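Local coordinates for glycoside Hydrolase Family 43_12 (Metagenome, PDB 7JVH), which probably hydrolyses glycosidic bonds of plant cell-wall arabinose- or xylose-containing saccharides, as a member of glycoside hydrolase family 43, at residues A[81-86]-A[401-406]; A[87-92]-A[375-380]; A[249-254]-A[341-346]. All blocks are in the same frame, centred on the assembly; numbering follows the deposited sequence.

Contact 1. Residues A[81-86]-A[401-406]; sequences AMFPGV and RGPKEN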
loop_
_atom_site.group_PDB
_atom_site.type_symbol
_atom_site.label_atom_id
_atom_site.label_comp_id
_atom_site.label_asym_id
_atom_site.label_seq_id
_atom_site.Cartn_x
_atom_site.Cartn_y
_atom_site.Cartn_z
ATOM N N ALA A 81 -6.867 3.733 -4.512
ATOM C CA ALA A 81 -7.035 4.754 -5.563
ATOM C C ALA A 81 -5.761 5.365 -6.154
ATOM O O ALA A 81 -5.824 6.294 -6.961
ATOM C CB ALA A 81 -7.966 5.858 -5.071
HETATM N N MSE A 82 -4.598 4.858 -5.741
HETATM C CA MSE A 82 -3.325 5.395 -6.202
HETATM C C MSE A 82 -3.054 4.859 -7.604
HETATM O O MSE A 82 -3.498 3.761 -7.942
HETATM C CB MSE A 82 -2.200 5.014 -5.232
HETATM C CG MSE A 82 -2.388 5.539 -3.813
HETATM SE SE MSE A 82 -0.938 4.862 -2.644
HETATM C CE MSE A 82 -1.228 5.335 -0.756
ATOM N N PHE A 83 -2.356 5.653 -8.423
ATOM C CA PHE A 83 -1.981 5.236 -9.765
ATOM C C PHE A 83 -0.531 5.609 -10.060
ATOM O O PHE A 83 -0.120 6.741 -9.810
ATOM C CB PHE A 83 -2.890 5.847 -10.825
ATOM C CG PHE A 83 -2.661 5.285 -12.193
ATOM C CD1 PHE A 83 -3.323 4.127 -12.600
ATOM C CD2 PHE A 83 -1.752 5.868 -13.054
ATOM C CE1 PHE A 83 -3.093 3.604 -13.864
ATOM C CE2 PHE A 83 -1.515 5.341 -14.307
ATOM C CZ PHE A 83 -2.190 4.219 -14.720
ATOM N N PRO A 84 0.307 4.684 -10.596
ATOM C CA PRO A 84 -0.106 3.314 -10.907
ATOM C C PRO A 84 -0.383 2.499 -9.661
ATOM O O PRO A 84 0.011 2.902 -8.572
ATOM C CB PRO A 84 1.105 2.767 -11.645
ATOM C CG PRO A 84 2.248 3.553 -11.092
ATOM C CD PRO A 84 1.725 4.925 -10.916
ATOM N N GLY A 85 -1.067 1.362 -9.837
ATOM C CA GLY A 85 -1.489 0.510 -8.738
ATOM C C GLY A 85 -0.710 -0.783 -8.698
ATOM O O GLY A 85 -0.109 -1.175 -9.691
ATOM N N VAL A 86 -0.732 -1.431 -7.529
ATOM C CA VAL A 86 -0.073 -2.717 -7.265
ATOM C C VAL A 86 1.422 -2.648 -7.561
ATOM O O VAL A 86 1.869 -3.071 -8.628
ATOM C CB VAL A 86 -0.743 -3.879 -8.044
ATOM C CG1 VAL A 86 -0.154 -5.235 -7.642
ATOM C CG2 VAL A 86 -2.245 -3.840 -7.835
ATOM N N ARG A 401 -5.829 8.994 -8.346
ATOM C CA ARG A 401 -6.975 8.930 -9.247
ATOM C C ARG A 401 -6.689 9.219 -10.731
ATOM O O ARG A 401 -7.590 9.583 -11.479
ATOM C CB ARG A 401 -8.108 9.845 -8.745
ATOM C CG ARG A 401 -8.550 9.549 -7.317
ATOM C CD ARG A 401 -9.788 10.329 -6.936
ATOM N NE ARG A 401 -10.420 9.762 -5.750
ATOM C CZ ARG A 401 -10.228 10.187 -4.501
ATOM N NH1 ARG A 401 -9.409 11.187 -4.224
ATOM N NH2 ARG A 401 -10.889 9.595 -3.504
ATOM N N GLY A 402 -5.440 9.016 -11.163
ATOM C CA GLY A 402 -5.059 9.233 -12.547
ATOM C C GLY A 402 -3.554 9.185 -12.773
ATOM O O GLY A 402 -2.781 9.171 -11.818
ATOM N N PRO A 403 -3.095 9.170 -14.043
ATOM C CA PRO A 403 -1.662 9.123 -14.339
ATOM C C PRO A 403 -0.981 10.483 -14.202
ATOM O O PRO A 403 -1.582 11.512 -14.524
ATOM C CB PRO A 403 -1.621 8.641 -15.795
ATOM C CG PRO A 403 -2.942 9.040 -16.370
ATOM C CD PRO A 403 -3.935 9.182 -15.247
ATOM N N LYS A 404 0.266 10.468 -13.725
ATOM C CA LYS A 404 1.118 11.650 -13.602
ATOM C C LYS A 404 1.473 12.247 -14.959
ATOM O O LYS A 404 1.752 13.449 -15.068
ATOM C CB LYS A 404 2.402 11.306 -12.840
ATOM C CG LYS A 404 3.336 10.373 -13.580
ATOM C CD LYS A 404 4.434 9.829 -12.685
ATOM C CE LYS A 404 5.382 8.935 -13.444
ATOM N NZ LYS A 404 4.847 7.562 -13.372
ATOM N N GLU A 405 1.448 11.391 -15.989
ATOM C CA GLU A 405 1.713 11.780 -17.378
ATOM C C GLU A 405 0.766 12.867 -17.892
ATOM O O GLU A 405 1.131 13.613 -18.794
ATOM C CB GLU A 405 1.654 10.569 -18.312
ATOM C CG GLU A 405 2.836 9.616 -18.180
ATOM C CD GLU A 405 2.802 8.793 -16.910
ATOM O OE1 GLU A 405 1.706 8.685 -16.282
ATOM O OE2 GLU A 405 3.873 8.265 -16.522
ATOM N N ASN A 406 -0.432 12.958 -17.309
ATOM C CA ASN A 406 -1.396 14.006 -17.644
ATOM C C ASN A 406 -1.054 15.408 -17.128
ATOM O O ASN A 406 -1.727 16.366 -17.498
ATOM C CB ASN A 406 -2.800 13.635 -17.123
ATOM C CG ASN A 406 -3.414 12.469 -17.854
ATOM O OD1 ASN A 406 -2.950 12.059 -18.912
ATOM N ND2 ASN A 406 -4.471 11.930 -17.279
#
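Phe-83 and Pro-403 make the apolar heart of this buried contact, with the backbone of Ala-81 and Arg-401 pinning one end of it. CG of Phe-83 stands anti to the backbone N (chi1 -172°), which carries the ring onto the proline: CE2 lies 3.6 Å from CB of Pro-403, and CD2 lies 3.5 Å from its CA. The two rings meet at a slant. CB of Phe-83 rests 3.5 Å from the carbonyl O of Gly-402, so a backbone group completes the surface that the phenylalanine covers. Rigid proline and flat phenylalanine suit an apolar join between the short strand 82-83 and the loop after strand 399-400, and glycine suits position 402, where the chain is almost fully stretched.

Across the segments the single hydrogen bond runs from Arg-401 N to Ala-81 O, 3.0 Å, with the N-H reaching the oxygen almost head-on (C=O...N angle 166°). Beside it the small methyl CB of Ala-81 lies near CG of Arg-401, a loose 4.4 Å contact.

Charged groups take a different course: the guanidinium of Arg-401 is anchored by the carbonyl of Cys-115 and a salt bridge to Glu-467. The short strand 82-83 pairs antiparallel with strand 399-400, Phe-83 bonding to Ala-399. Contact 1 thus carries that pairing onward and joins a loop of the first propeller blade to the C-terminal concanavalin A-like domain.

Contact 2. Residues A[87-92]-A[375-380]; sequences PIFHST and GFFPNG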
loop_
_atom_site.group_PDB
_atom_site.type_symbol
_atom_site.label_atom_id
_atom_site.label_comp_id
_atom_site.label_asym_id
_atom_site.label_seq_id
_atom_site.Cartn_x
_atom_site.Cartn_y
_atom_site.Cartn_z
ATOM N N PRO A 87 2.248 -2.134 -6.619
ATOM C CA PRO A 87 3.693 -2.078 -6.838
ATOM C C PRO A 87 4.229 -3.494 -6.771
ATOM O O PRO A 87 3.684 -4.296 -6.007
ATOM C CB PRO A 87 4.190 -1.234 -5.670
ATOM C CG PRO A 87 3.160 -1.416 -4.606
ATOM C CD PRO A 87 1.841 -1.630 -5.297
ATOM N N ILE A 88 5.246 -3.797 -7.585
ATOM C CA ILE A 88 5.821 -5.133 -7.641
ATOM C C ILE A 88 7.336 -5.093 -7.383
ATOM O O ILE A 88 8.082 -4.354 -8.043
ATOM C CB ILE A 88 5.448 -5.849 -8.958
ATOM C CG1 ILE A 88 6.107 -7.234 -9.028
ATOM C CG2 ILE A 88 5.787 -4.991 -10.175
ATOM C CD1 ILE A 88 5.456 -8.166 -10.029
ATOM N N PHE A 89 7.772 -5.876 -6.387
ATOM C CA PHE A 89 9.164 -5.936 -5.949
ATOM C C PHE A 89 9.780 -7.275 -6.319
ATOM O O PHE A 89 9.111 -8.300 -6.259
ATOM C CB PHE A 89 9.246 -5.700 -4.443
ATOM C CG PHE A 89 8.670 -4.379 -4.003
ATOM C CD1 PHE A 89 7.328 -4.282 -3.664
ATOM C CD2 PHE A 89 9.459 -3.230 -3.942
ATOM C CE1 PHE A 89 6.778 -3.070 -3.252
ATOM C CE2 PHE A 89 8.917 -2.016 -3.551
ATOM C CZ PHE A 89 7.572 -1.937 -3.205
ATOM N N HIS A 90 11.056 -7.247 -6.717
ATOM C CA HIS A 90 11.836 -8.447 -7.059
ATOM C C HIS A 90 13.028 -8.618 -6.117
ATOM O O HIS A 90 13.645 -7.646 -5.730
ATOM C CB HIS A 90 12.284 -8.394 -8.528
ATOM C CG HIS A 90 13.398 -9.338 -8.868
ATOM N ND1 HIS A 90 14.726 -8.965 -8.845
ATOM C CD2 HIS A 90 13.380 -10.635 -9.261
ATOM C CE1 HIS A 90 15.477 -9.999 -9.196
ATOM N NE2 HIS A 90 14.684 -11.021 -9.461
ATOM N N SER A 91 13.315 -9.869 -5.749
ATOM C CA SER A 91 14.419 -10.226 -4.850
ATOM C C SER A 91 14.858 -11.683 -5.054
ATOM O O SER A 91 14.030 -12.556 -5.325
ATOM C CB SER A 91 14.000 -10.006 -3.396
ATOM O OG SER A 91 14.983 -10.462 -2.475
ATOM N N THR A 92 16.162 -11.933 -4.911
ATOM C CA THR A 92 16.706 -13.285 -4.966
ATOM C C THR A 92 16.975 -13.876 -3.584
ATOM O O THR A 92 17.306 -15.049 -3.485
ATOM C CB THR A 92 18.003 -13.337 -5.782
ATOM O OG1 THR A 92 18.940 -12.405 -5.241
ATOM C CG2 THR A 92 17.736 -12.997 -7.230
ATOM N N GLY A 375 20.477 -0.075 -5.913
ATOM C CA GLY A 375 19.105 0.218 -6.354
ATOM C C GLY A 375 18.088 -0.489 -5.496
ATOM O O GLY A 375 16.954 -0.605 -5.932
ATOM N N PHE A 376 18.492 -0.923 -4.309
ATOM C CA PHE A 376 17.598 -1.672 -3.404
ATOM C C PHE A 376 16.693 -0.724 -2.637
ATOM O O PHE A 376 17.098 0.378 -2.321
ATOM C CB PHE A 376 18.411 -2.508 -2.425
ATOM C CG PHE A 376 18.980 -3.737 -3.069
ATOM C CD1 PHE A 376 18.152 -4.758 -3.478
ATOM C CD2 PHE A 376 20.333 -3.848 -3.311
ATOM C CE1 PHE A 376 18.671 -5.880 -4.093
ATOM C CE2 PHE A 376 20.846 -4.969 -3.929
ATOM C CZ PHE A 376 20.015 -5.981 -4.319
ATOM N N PHE A 377 15.500 -1.217 -2.346
ATOM C CA PHE A 377 14.486 -0.498 -1.610
ATOM C C PHE A 377 15.005 -0.227 -0.200
ATOM O O PHE A 377 15.620 -1.101 0.404
ATOM C CB PHE A 377 13.209 -1.345 -1.578
ATOM C CG PHE A 377 11.958 -0.572 -1.274
ATOM C CD1 PHE A 377 11.469 0.355 -2.178
ATOM C CD2 PHE A 377 11.243 -0.808 -0.109
ATOM C CE1 PHE A 377 10.296 1.053 -1.908
ATOM C CE2 PHE A 377 10.091 -0.099 0.174
ATOM C CZ PHE A 377 9.599 0.824 -0.734
ATOM N N PRO A 378 14.779 0.982 0.371
ATOM C CA PRO A 378 15.313 1.319 1.690
ATOM C C PRO A 378 14.575 0.648 2.827
ATOM O O PRO A 378 13.560 0.024 2.601
ATOM C CB PRO A 378 15.112 2.832 1.759
ATOM C CG PRO A 378 13.905 3.077 0.914
ATOM C CD PRO A 378 13.992 2.081 -0.217
ATOM N N ASN A 379 15.132 0.745 4.038
ATOM C CA ASN A 379 14.461 0.396 5.289
ATOM C C ASN A 379 15.152 1.128 6.436
ATOM O O ASN A 379 16.066 1.938 6.201
ATOM C CB ASN A 379 14.424 -1.119 5.514
ATOM C CG ASN A 379 13.146 -1.566 6.201
ATOM O OD1 ASN A 379 12.905 -1.231 7.368
ATOM N ND2 ASN A 379 12.303 -2.288 5.483
ATOM N N GLY A 380 14.708 0.888 7.669
ATOM C CA GLY A 380 15.194 1.646 8.811
ATOM C C GLY A 380 14.941 3.143 8.631
ATOM O O GLY A 380 13.936 3.544 8.055
#
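Phe-89 reaches out of strand 85-91 to meet Phe-377, in the loop between strands 360-362 and 383-386. Along the strand, Pro-87 and Ile-88 lead up to it without touching 375-380; Pro-87 packs on Gln-99 and Asn-102, and Ile-88 on Val-76, within the same blade. At Phe-89, CG lies anti to the carbonyl carbon (chi1 -59°), and the ring offers an edge to its partner. Its CE2 stands 3.7 Å above the plane of the Phe-377 ring, displaced from the centre toward CD1 and CE1. The centroids are 5.0 Å apart and the planes are turned by 66°, a T-shaped (edge-to-face) pair somewhat short of perpendicular. Against the opposite face of Phe-377 lies CD of Pro-378, 3.5 Å above the plane, so the ring is sandwiched between its own neighbour and the strand. Beyond Phe-89, His-90 turns to Asp-72, and Ser-91 OG bonds to backbone groups of the turn that follows the strand.

No hydrogen bond crosses between the segments. What joins them is the ring pair: the C-H at CE2 of Phe-89 meets the electron-rich face of Phe-377, a modest attraction that suits phenylalanine in a buried place where a propeller blade abuts a loop.

Contact 3. Residues A[249-254]-A[341-346]; sequences TYYLMC and VDWSGT
Tyr-251 and Trp-343 form a T-shaped (edge-to-face) pair in which the indole supplies the edge. CG of Trp-343 is anti to the backbone N (chi1 -151°), which swings the indole from the loop toward the tyrosine face. CZ2 of Trp-343 points at the middle of the phenol ring, 3.6 Å above its plane, and the planes are nearly perpendicular at 84°, with Tyr-251 ring and indole six-membered ring centroids 5.0 Å apart. Next to this pair stands the carbonyl O of Thr-346. Trp-343 NE1 donates to it at 3.2 Å, with an N-H...O angle of 167° and the oxygen in the indole plane, although the donor approaches from above the carbonyl plane. The Tyr-251 hydroxyl also faces this oxygen as a probable donor, but the modelled 2.4 Å from OH to Thr-346 O is implausibly short, so the bond is doubtful in detail.

One shell further out, OD1 of Asp-342 receives the backbone N of Ser-344 at 2.8 Å and also its OG at 2.7 Å, an Asx turn spanning Trp-343 where strand 335-342 ends. Lys-246 adds a cation-pi contact to the indole, and its NZ bonds to the backbone O of Trp-343, while Tyr-315 meets Trp-343 edge-to-face.

The segments belong to adjacent blades of the family 43 propeller. The NE1 bond ties the loop back on itself and holds the indole edge toward Tyr-251; across the seam the join is the ring pair, two broad apolar groups, with a possible hydroxyl bond beside it.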
loop_
_atom_site.group_PDB
_atom_site.type_symbol
_atom_site.label_atom_id
_atom_site.label_comp_id
_atom_site.label_asym_id
_atom_site.label_seq_id
_atom_site.Cartn_x
_atom_site.Cartn_y
_atom_site.Cartn_z
ATOM N N THR A 249 -1.195 -33.263 0.450
ATOM C CA THR A 249 -2.269 -32.642 1.222
ATOM C C THR A 249 -2.507 -31.205 0.756
ATOM O O THR A 249 -1.557 -30.494 0.430
ATOM C CB THR A 249 -1.913 -32.634 2.722
ATOM O OG1 THR A 249 -1.734 -33.977 3.182
ATOM C CG2 THR A 249 -2.986 -31.970 3.557
ATOM N N TYR A 250 -3.777 -30.784 0.732
ATOM C CA TYR A 250 -4.167 -29.412 0.390
ATOM C C TYR A 250 -4.271 -28.579 1.651
ATOM O O TYR A 250 -4.716 -29.059 2.692
ATOM C CB TYR A 250 -5.501 -29.383 -0.386
ATOM C CG TYR A 250 -5.414 -30.072 -1.730
ATOM C CD1 TYR A 250 -5.044 -29.369 -2.863
ATOM C CD2 TYR A 250 -5.645 -31.437 -1.848
ATOM C CE1 TYR A 250 -4.930 -29.999 -4.091
ATOM C CE2 TYR A 250 -5.506 -32.082 -3.064
ATOM C CZ TYR A 250 -5.168 -31.352 -4.186
ATOM O OH TYR A 250 -5.049 -31.972 -5.407
ATOM N N TYR A 251 -3.850 -27.317 1.545
ATOM C CA TYR A 251 -3.827 -26.375 2.660
ATOM C C TYR A 251 -4.514 -25.104 2.250
ATOM O O TYR A 251 -4.241 -24.570 1.184
ATOM C CB TYR A 251 -2.384 -26.096 3.067
ATOM C CG TYR A 251 -1.738 -27.277 3.759
ATOM C CD1 TYR A 251 -1.821 -27.415 5.135
ATOM C CD2 TYR A 251 -1.069 -28.264 3.035
ATOM C CE1 TYR A 251 -1.244 -28.488 5.790
ATOM C CE2 TYR A 251 -0.504 -29.353 3.671
ATOM C CZ TYR A 251 -0.591 -29.458 5.057
ATOM O OH TYR A 251 -0.032 -30.535 5.708
ATOM N N LEU A 252 -5.424 -24.634 3.104
ATOM C CA LEU A 252 -6.102 -23.357 2.933
ATOM C C LEU A 252 -5.684 -22.470 4.093
ATOM O O LEU A 252 -5.941 -22.801 5.250
ATOM C CB LEU A 252 -7.635 -23.532 2.917
ATOM C CG LEU A 252 -8.479 -22.254 3.004
ATOM C CD1 LEU A 252 -8.313 -21.411 1.753
ATOM C CD2 LEU A 252 -9.941 -22.604 3.231
HETATM N N MSE A 253 -5.035 -21.349 3.764
HETATM C CA MSE A 253 -4.655 -20.357 4.762
HETATM C C MSE A 253 -5.469 -19.086 4.530
HETATM O O MSE A 253 -5.536 -18.589 3.408
HETATM C CB MSE A 253 -3.153 -20.064 4.695
HETATM C CG MSE A 253 -2.631 -19.319 5.907
HETATM SE SE MSE A 253 -0.703 -18.981 5.830
HETATM C CE MSE A 253 0.042 -20.643 6.428
ATOM N N CYS A 254 -6.078 -18.572 5.604
ATOM C CA CYS A 254 -6.937 -17.403 5.516
ATOM C C CYS A 254 -6.642 -16.425 6.628
ATOM O O CYS A 254 -6.190 -16.819 7.697
ATOM C CB CYS A 254 -8.410 -17.825 5.635
ATOM S SG CYS A 254 -8.949 -19.059 4.439
ATOM N N VAL A 341 9.114 -19.258 8.393
ATOM C CA VAL A 341 8.008 -20.222 8.644
ATOM C C VAL A 341 8.547 -21.652 8.685
ATOM O O VAL A 341 9.132 -22.071 7.716
ATOM C CB VAL A 341 6.905 -20.068 7.580
ATOM C CG1 VAL A 341 5.935 -21.235 7.598
ATOM C CG2 VAL A 341 6.159 -18.761 7.737
ATOM N N ASP A 342 8.363 -22.355 9.795
ATOM C CA ASP A 342 8.757 -23.757 9.858
ATOM C C ASP A 342 7.593 -24.610 9.342
ATOM O O ASP A 342 6.492 -24.556 9.887
ATOM C CB ASP A 342 9.117 -24.160 11.291
ATOM C CG ASP A 342 9.512 -25.623 11.419
ATOM O OD1 ASP A 342 9.393 -26.401 10.457
ATOM O OD2 ASP A 342 9.945 -26.014 12.508
ATOM N N TRP A 343 7.856 -25.383 8.283
ATOM C CA TRP A 343 6.884 -26.308 7.730
ATOM C C TRP A 343 7.478 -27.702 7.556
ATOM O O TRP A 343 7.232 -28.368 6.571
ATOM C CB TRP A 343 6.320 -25.778 6.403
ATOM C CG TRP A 343 4.917 -26.239 6.136
ATOM C CD1 TRP A 343 4.245 -27.249 6.781
ATOM C CD2 TRP A 343 4.014 -25.728 5.145
ATOM N NE1 TRP A 343 2.979 -27.385 6.260
ATOM C CE2 TRP A 343 2.810 -26.466 5.252
ATOM C CE3 TRP A 343 4.104 -24.731 4.176
ATOM C CZ2 TRP A 343 1.713 -26.225 4.429
ATOM C CZ3 TRP A 343 3.004 -24.488 3.358
ATOM C CH2 TRP A 343 1.832 -25.248 3.475
ATOM N N SER A 344 8.240 -28.132 8.561
ATOM C CA SER A 344 8.875 -29.447 8.596
ATOM C C SER A 344 7.887 -30.546 9.019
ATOM O O SER A 344 8.193 -31.726 8.884
ATOM C CB SER A 344 10.076 -29.437 9.545
ATOM O OG SER A 344 9.684 -29.075 10.855
ATOM N N GLY A 345 6.729 -30.139 9.551
ATOM C CA GLY A 345 5.663 -31.030 9.978
ATOM C C GLY A 345 4.392 -30.818 9.169
ATOM O O GLY A 345 4.404 -30.163 8.126
ATOM N N THR A 346 3.290 -31.394 9.656
ATOM C CA THR A 346 1.971 -31.283 9.018
ATOM C C THR A 346 1.568 -29.828 8.723
ATOM O O THR A 346 1.110 -29.533 7.627
ATOM C CB THR A 346 0.885 -31.932 9.905
ATOM O OG1 THR A 346 1.246 -33.294 10.184
ATOM C CG2 THR A 346 -0.477 -31.890 9.229
#

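How the contacts relate
Contacts 1 and 2 use consecutive pieces of the chain, 81-86 and 87-92, and so share strand 85-91; their centres are 20 Å apart. Both tie the first blade to chain that follows the propeller, contact 1 to the C-terminal domain and contact 2 to the loop leading to strand 383-386. Contact 3 differs in kind, joining two blades. Its centre is about 37 Å from that of contact 1, across the chain's centre, and about 27 Å from that of contact 2, with nearest atoms about 15 Å apart in the latter case. None of the three contacts is known to include active-site residues; in family 43 relatives the site lies in the central cavity of the propeller.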